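Local coordinates for protein OBCA, Oxalate Biosynthetic Component A (Burkholderia glumae, PDB 4NNB) that is a metal-binding TIM-barrel protein, modelled with a magnesium ion and an oxaloacetate ion, at residues A196-L201 against V472-G477; E206-E211 against V223-R228; P263-K266 against A271-L274. All coordinates share one frame; numbering follows the deposited sequence.

In the fold
Contacts 2 and 3 lie on the same side of the chain's centre; contact 1 lies close to it. Contacts 2 and 3, in that order, fall inside the chain loop closed by contact 1. The centres of contacts 1 and 2 are 12 Å apart, and the two share the magnesium site: Glu475 comes from one, His224 and His226 from the other. Contacts 2 and 3, with centres 11 Å apart, involve neighbouring parallel strands 222-229 and 273-276, backed by helices 205-217 and 255-268. Contacts 1 and 3 do not touch, with centres 21 Å apart. The metal site thus draws on distant parts of the sequence; contact 3 joins the outer helices to a TIM-barrel strand, away from the metal.

Contact 1 of 3, residues A196-L201 against V472-G477; sequences ARSPYL and VGLEDG. With MG (magnesium ion), chain B; OAA (oxaloacetate ion), chain C.
Leu474 reaches across to Leu201 and the turn it ends. The segments meet by van der Waals contact, mainly apolar. Leu201 CD1 lies 3.7 Å from Leu474 CB, and the two side chains run past each other in opposite directions. Leu201 has CG anti to its backbone N (chi1 -169°), which, with chi2 at 79°, brings CD1 to Leu474. Leu474 CD1 also sits 3.8 Å from Leu201 CD1, 3.9 Å from Ser198 OG and 4.0 Å from Tyr200 O, so this one methyl group meets three residues of the turn. The contact is small but buried.

Hydrogen bonds shape each segment from within. Ser198 OG accepts from Tyr200 N at 3.0 Å, which makes an ST turn inside the type I beta turn 198-201. The ring of Tyr200 carries Pro199 CG over one face, toward the rim, and its OH is bonded to Arg493. In the other segment, Gly473 O accepts from both Asp476 N and Gly477 N, which draws the loop into a tight bend.

Metal binding takes place on the far side of this bend. Leu474 points to segment 196-201, and the next residue, Glu475, points away from it. The extended Glu475 side chain binds magnesium through OE1 at 2.2 Å. OE2 is 3.4 Å from magnesium, so the carboxylate binds by one oxygen. The oxaloacetate ion, a water, His224 and His226 complete the site. The loop follows strand 469-472, and a metal ligand at the C-terminal end of a barrel strand is characteristic of TIM-barrel active sites.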
# COMPACT_ATOMS: atom_id res chain seq x y z
N ALA A 196 7.02 4.53 4.85
CA ALA A 196 6.13 3.94 3.85
C ALA A 196 6.87 2.90 3.00
O ALA A 196 6.69 2.82 1.78
CB ALA A 196 5.51 5.03 2.97
N ARG A 197 7.71 2.10 3.66
CA ARG A 197 8.44 1.05 2.97
C ARG A 197 8.17 -0.32 3.59
O ARG A 197 7.81 -0.43 4.77
CB ARG A 197 9.95 1.32 2.99
CG ARG A 197 10.37 2.55 2.18
CD ARG A 197 11.56 2.22 1.32
NE ARG A 197 12.23 3.40 0.78
CZ ARG A 197 13.25 3.34 -0.07
NH1 ARG A 197 13.70 2.16 -0.45
NH2 ARG A 197 13.82 4.44 -0.52
N SER A 198 8.38 -1.35 2.79
CA SER A 198 8.26 -2.71 3.29
C SER A 198 9.32 -3.56 2.61
O SER A 198 9.59 -3.39 1.43
CB SER A 198 6.86 -3.26 3.01
OG SER A 198 6.84 -4.68 3.13
N PRO A 199 9.95 -4.46 3.38
CA PRO A 199 10.92 -5.38 2.80
C PRO A 199 10.24 -6.49 2.00
O PRO A 199 10.94 -7.32 1.42
CB PRO A 199 11.58 -5.99 4.05
CG PRO A 199 10.49 -5.95 5.09
CD PRO A 199 9.84 -4.62 4.84
N TYR A 200 8.90 -6.49 1.95
CA TYR A 200 8.16 -7.52 1.22
C TYR A 200 7.36 -7.00 0.01
O TYR A 200 6.62 -7.76 -0.62
CB TYR A 200 7.22 -8.27 2.17
CG TYR A 200 7.87 -8.66 3.47
CD1 TYR A 200 8.90 -9.60 3.50
CD2 TYR A 200 7.47 -8.08 4.67
CE1 TYR A 200 9.51 -9.97 4.71
CE2 TYR A 200 8.07 -8.44 5.89
CZ TYR A 200 9.09 -9.39 5.89
OH TYR A 200 9.70 -9.76 7.08
N LEU A 201 7.49 -5.71 -0.30
CA LEU A 201 6.79 -5.15 -1.45
C LEU A 201 7.33 -5.71 -2.77
O LEU A 201 8.52 -5.58 -3.06
CB LEU A 201 6.94 -3.62 -1.49
CG LEU A 201 6.01 -2.97 -2.52
CD1 LEU A 201 4.59 -2.88 -1.96
CD2 LEU A 201 6.53 -1.58 -2.93
N VAL A 472 -7.77 -5.40 0.50
CA VAL A 472 -6.62 -5.14 1.38
C VAL A 472 -5.36 -5.36 0.55
O VAL A 472 -5.43 -5.91 -0.54
CB VAL A 472 -6.59 -6.11 2.59
CG1 VAL A 472 -7.71 -5.79 3.56
CG2 VAL A 472 -6.68 -7.56 2.10
N GLY A 473 -4.22 -4.92 1.07
CA GLY A 473 -2.95 -5.20 0.42
C GLY A 473 -1.95 -4.10 0.71
O GLY A 473 -2.33 -3.03 1.18
N LEU A 474 -0.67 -4.34 0.40
CA LEU A 474 0.38 -3.33 0.65
C LEU A 474 0.12 -1.98 -0.04
O LEU A 474 0.56 -0.93 0.45
CB LEU A 474 1.76 -3.88 0.27
CG LEU A 474 2.24 -5.11 1.06
CD1 LEU A 474 3.74 -5.36 0.83
CD2 LEU A 474 1.94 -4.94 2.54
N GLU A 475 -0.60 -1.99 -1.16
CA GLU A 475 -1.05 -0.74 -1.78
C GLU A 475 -1.76 0.19 -0.80
O GLU A 475 -1.54 1.41 -0.82
CB GLU A 475 -1.99 -1.05 -2.97
CG GLU A 475 -2.65 0.20 -3.57
CD GLU A 475 -3.19 -0.06 -4.97
OE1 GLU A 475 -3.70 0.89 -5.61
OE2 GLU A 475 -3.13 -1.22 -5.42
N ASP A 476 -2.60 -0.36 0.06
CA ASP A 476 -3.44 0.45 0.96
C ASP A 476 -2.89 0.63 2.38
O ASP A 476 -3.12 1.67 3.00
CB ASP A 476 -4.85 -0.13 1.02
CG ASP A 476 -5.49 -0.23 -0.34
OD1 ASP A 476 -6.19 -1.23 -0.62
OD2 ASP A 476 -5.24 0.68 -1.15
N GLY A 477 -2.18 -0.38 2.88
CA GLY A 477 -1.55 -0.29 4.19
C GLY A 477 -0.48 -1.36 4.33
O GLY A 477 -0.61 -2.44 3.77
MG MG B . -4.33 1.07 -7.69
O1 OAA C . -6.75 3.06 -10.75
O2 OAA C . -5.32 1.78 -9.53
O4 OAA C . -3.61 5.44 -6.19
O5 OAA C . -4.02 6.33 -8.27
O3 OAA C . -3.95 2.93 -7.49
C1 OAA C . -5.93 2.91 -9.73
C2 OAA C . -5.73 4.09 -8.80
C3 OAA C . -4.51 4.02 -7.90
C4 OAA C . -4.01 5.33 -7.44
O HOH W 1 -6.20 1.65 -6.56

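Contact 2 of 3, residues E206-E211 against V223-R228; sequences EAITEE and VHLHTR. With MG (magnesium ion), chain B; OAA (oxaloacetate ion), chain C.
Ile208 on helix 205-217 packs against Leu225 and His226 of strand 222-229 in a buried helix-on-strand contact at the outside of the barrel. The join is small and mostly apolar. Ile208 CG2 meets Leu225 CD2 at 3.8 Å, and the two side chains cross at a slant. The other branch of Ile208 is extended, with chi2 at 170°, and brings CD1 to 3.7 Å from His226 O. That carbonyl oxygen is buried and has no hydrogen-bond partner in the model.

The strand is part of a TIM barrel, with helices outside and the metal site at the C-terminal ends of the strands. Leu225 turns its end to the helix layer, where it also touches Thr212 and Tyr258. The histidines before and after it reach the metal site. His224 NE2 binds magnesium at 2.2 Å, and His226 NE2 binds it at 2.1 Å. Glu475 is the third protein ligand. Oxaloacetate O2 also binds the metal and lies at the edge of the His224 ring, in its plane, 2.9 Å from His224 NE2. Oxaloacetate O3 binds magnesium at 1.9 Å and lies at the edge of the His226 ring, again in the ring plane.

The other ring nitrogen of His226, ND1, is hydrogen-bonded to Asn251 OD1. This second-shell bond helps fix the rotation of the ring, with NE2 directed at the metal.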
# COMPACT_ATOMS: atom_id res chain seq x y z
N GLU A 206 8.54 -11.30 -11.32
CA GLU A 206 8.65 -12.56 -10.57
C GLU A 206 8.00 -12.44 -9.20
O GLU A 206 7.21 -13.30 -8.80
CB GLU A 206 10.11 -12.96 -10.39
CG GLU A 206 10.35 -14.46 -10.43
CD GLU A 206 10.42 -15.00 -11.84
OE1 GLU A 206 10.68 -14.20 -12.77
OE2 GLU A 206 10.23 -16.22 -12.02
N ALA A 207 8.34 -11.38 -8.49
CA ALA A 207 7.81 -11.15 -7.15
C ALA A 207 6.31 -10.84 -7.19
O ALA A 207 5.55 -11.32 -6.34
CB ALA A 207 8.59 -10.02 -6.46
N ILE A 208 5.89 -10.04 -8.17
CA ILE A 208 4.48 -9.72 -8.31
C ILE A 208 3.67 -10.99 -8.59
O ILE A 208 2.60 -11.19 -8.00
CB ILE A 208 4.26 -8.65 -9.42
CG1 ILE A 208 4.73 -7.29 -8.91
CG2 ILE A 208 2.80 -8.60 -9.88
CD1 ILE A 208 4.79 -6.19 -9.99
N THR A 209 4.19 -11.84 -9.47
CA THR A 209 3.53 -13.12 -9.75
C THR A 209 3.40 -13.95 -8.48
O THR A 209 2.32 -14.48 -8.18
CB THR A 209 4.30 -13.93 -10.82
OG1 THR A 209 4.30 -13.22 -12.06
CG2 THR A 209 3.66 -15.29 -11.03
N GLU A 210 4.48 -14.07 -7.73
CA GLU A 210 4.48 -14.93 -6.54
C GLU A 210 3.49 -14.42 -5.49
O GLU A 210 2.73 -15.20 -4.91
CB GLU A 210 5.89 -15.07 -5.96
CG GLU A 210 5.96 -15.90 -4.68
CD GLU A 210 5.57 -17.36 -4.91
OE1 GLU A 210 5.71 -17.83 -6.06
OE2 GLU A 210 5.13 -18.03 -3.94
N GLU A 211 3.46 -13.11 -5.28
CA GLU A 211 2.54 -12.52 -4.31
C GLU A 211 1.08 -12.64 -4.75
O GLU A 211 0.20 -12.91 -3.93
CB GLU A 211 2.91 -11.05 -4.00
CG GLU A 211 2.00 -10.39 -2.98
CD GLU A 211 2.10 -11.04 -1.59
OE1 GLU A 211 3.23 -11.33 -1.14
OE2 GLU A 211 1.05 -11.25 -0.95
N VAL A 223 -7.16 -9.79 -7.96
CA VAL A 223 -5.90 -9.14 -7.62
C VAL A 223 -5.71 -7.87 -8.45
O VAL A 223 -5.64 -7.93 -9.69
CB VAL A 223 -4.70 -10.08 -7.83
CG1 VAL A 223 -3.41 -9.40 -7.33
CG2 VAL A 223 -4.93 -11.42 -7.10
N HIS A 224 -5.64 -6.73 -7.77
CA HIS A 224 -5.45 -5.43 -8.41
C HIS A 224 -3.94 -5.14 -8.51
O HIS A 224 -3.24 -5.12 -7.49
CB HIS A 224 -6.18 -4.35 -7.60
CG HIS A 224 -5.89 -2.93 -8.01
ND1 HIS A 224 -6.36 -2.37 -9.18
CD2 HIS A 224 -5.21 -1.94 -7.38
CE1 HIS A 224 -5.97 -1.11 -9.26
NE2 HIS A 224 -5.26 -0.83 -8.17
N LEU A 225 -3.45 -4.95 -9.72
CA LEU A 225 -2.01 -4.85 -9.99
C LEU A 225 -1.56 -3.46 -10.42
O LEU A 225 -2.26 -2.77 -11.18
CB LEU A 225 -1.64 -5.84 -11.10
CG LEU A 225 -1.77 -7.32 -10.75
CD1 LEU A 225 -1.41 -8.22 -11.93
CD2 LEU A 225 -0.88 -7.64 -9.54
N HIS A 226 -0.39 -3.06 -9.93
CA HIS A 226 0.39 -1.98 -10.53
C HIS A 226 1.76 -2.54 -10.92
O HIS A 226 2.20 -3.57 -10.40
CB HIS A 226 0.69 -0.86 -9.52
CG HIS A 226 -0.49 -0.01 -9.15
ND1 HIS A 226 -0.51 1.35 -9.33
CD2 HIS A 226 -1.66 -0.33 -8.54
CE1 HIS A 226 -1.65 1.85 -8.87
NE2 HIS A 226 -2.36 0.85 -8.38
N THR A 227 2.44 -1.83 -11.82
CA THR A 227 3.85 -2.05 -12.08
C THR A 227 4.63 -0.80 -11.70
O THR A 227 4.05 0.27 -11.50
CB THR A 227 4.11 -2.41 -13.56
OG1 THR A 227 3.41 -1.48 -14.40
CG2 THR A 227 3.62 -3.83 -13.85
N ARG A 228 5.95 -0.94 -11.60
CA ARG A 228 6.84 0.15 -11.22
C ARG A 228 8.01 0.23 -12.18
O ARG A 228 8.49 -0.80 -12.66
CB ARG A 228 7.40 -0.05 -9.80
CG ARG A 228 6.37 -0.20 -8.69
CD ARG A 228 5.53 1.05 -8.49
NE ARG A 228 4.71 0.91 -7.29
CZ ARG A 228 5.14 1.20 -6.06
NH1 ARG A 228 6.37 1.68 -5.87
NH2 ARG A 228 4.33 1.03 -5.02
MG MG B . -4.33 1.07 -7.69
O1 OAA C . -6.75 3.06 -10.75
O2 OAA C . -5.32 1.78 -9.53
O4 OAA C . -3.61 5.44 -6.19
O5 OAA C . -4.02 6.33 -8.27
O3 OAA C . -3.95 2.93 -7.49
C1 OAA C . -5.93 2.91 -9.73
C2 OAA C . -5.73 4.09 -8.80
C3 OAA C . -4.51 4.02 -7.90
C4 OAA C . -4.01 5.33 -7.44
O HOH W 1 -6.20 1.65 -6.56

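Contact 3 of 3, residues P263-K266 against A271-L274; sequences PMVK and AAIL
Val265 is the first residue of helix segment 263-266 to touch segment 271-274. It faces the strand segment, and its CG1, anti to the backbone N (chi1 168°), makes the contacts. CG1 lies 3.6 Å from Ala272 CB and 4.2 Å from Leu274 CD2. It therefore rests between two residues whose CB atoms both point to the helix. Val265 and Leu274 run past each other in opposite directions. Leu274 is about 12 Å, by its side chain, from the oxaloacetate ion.

Lys266 comes next and adds the polar part of the contact. Its chain bends at chi2 (-75°), which turns the amino group toward Ala272 O. Lys266 NZ gives a hydrogen bond of 3.1 Å to Ala272 O. The approach is in the carbonyl plane, with a C=O...N angle of 158°. Lys266 CE follows at 3.4 Å from the same oxygen. The main partner of the ammonium group, however, is Glu307, with which it forms a salt bridge. Glu307 also accepts from Leu274 N, so one carboxylate ties the lysine to the strand. This negative charge probably offsets the closeness of Arg520, whose NH1 is bonded to Ala271 O.

After strand 222-229 the chain makes an excursion through strands 234-238, 242-246 and 250-251 before helix 255-268, then enters strand 273-276 through a short loop. Strands 222-229 and 273-276 are parallel neighbours in the sheet. The contact thus closes a beta-alpha-beta crossover, the repeating unit of the TIM barrel, with the helix packed on the outside.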
# COMPACT_ATOMS: atom_id res chain seq x y z
N PRO A 263 0.81 -14.04 -18.27
CA PRO A 263 0.89 -15.50 -18.47
C PRO A 263 1.57 -16.25 -17.32
O PRO A 263 1.25 -17.43 -17.11
CB PRO A 263 1.72 -15.64 -19.75
CG PRO A 263 2.57 -14.42 -19.77
CD PRO A 263 1.70 -13.32 -19.21
N MET A 264 2.47 -15.61 -16.57
CA MET A 264 3.11 -16.32 -15.46
C MET A 264 2.08 -16.63 -14.38
O MET A 264 2.05 -17.75 -13.84
CB MET A 264 4.32 -15.55 -14.91
CG MET A 264 5.51 -15.55 -15.87
SD MET A 264 7.01 -14.81 -15.21
CE MET A 264 6.35 -13.38 -14.41
N VAL A 265 1.21 -15.67 -14.09
CA VAL A 265 0.12 -15.91 -13.15
C VAL A 265 -0.83 -16.98 -13.66
O VAL A 265 -1.15 -17.93 -12.94
CB VAL A 265 -0.68 -14.60 -12.87
CG1 VAL A 265 -1.97 -14.90 -12.13
CG2 VAL A 265 0.16 -13.65 -12.06
N LYS A 266 -1.26 -16.84 -14.91
CA LYS A 266 -2.24 -17.74 -15.48
C LYS A 266 -1.75 -19.18 -15.63
O LYS A 266 -2.54 -20.12 -15.60
CB LYS A 266 -2.72 -17.21 -16.83
CG LYS A 266 -3.59 -15.95 -16.73
CD LYS A 266 -4.98 -16.28 -16.24
CE LYS A 266 -5.85 -15.03 -16.22
NZ LYS A 266 -7.24 -15.44 -16.41
N ALA A 271 -7.55 -19.45 -13.06
CA ALA A 271 -8.78 -18.80 -12.63
C ALA A 271 -8.56 -17.35 -12.18
O ALA A 271 -9.52 -16.63 -11.92
CB ALA A 271 -9.41 -19.57 -11.48
N ALA A 272 -7.30 -16.95 -12.04
CA ALA A 272 -6.97 -15.64 -11.49
C ALA A 272 -7.72 -14.54 -12.21
O ALA A 272 -7.74 -14.50 -13.45
CB ALA A 272 -5.49 -15.37 -11.56
N ILE A 273 -8.34 -13.67 -11.43
CA ILE A 273 -9.01 -12.49 -11.99
C ILE A 273 -8.10 -11.29 -11.79
O ILE A 273 -7.93 -10.80 -10.67
CB ILE A 273 -10.35 -12.24 -11.29
CG1 ILE A 273 -11.24 -13.47 -11.42
CG2 ILE A 273 -11.03 -11.00 -11.90
CD1 ILE A 273 -12.50 -13.39 -10.62
N LEU A 274 -7.50 -10.84 -12.88
CA LEU A 274 -6.56 -9.73 -12.80
C LEU A 274 -7.26 -8.39 -13.05
O LEU A 274 -8.02 -8.23 -14.02
CB LEU A 274 -5.40 -9.94 -13.77
CG LEU A 274 -4.49 -11.15 -13.50
CD1 LEU A 274 -3.21 -11.04 -14.32
CD2 LEU A 274 -4.16 -11.32 -12.00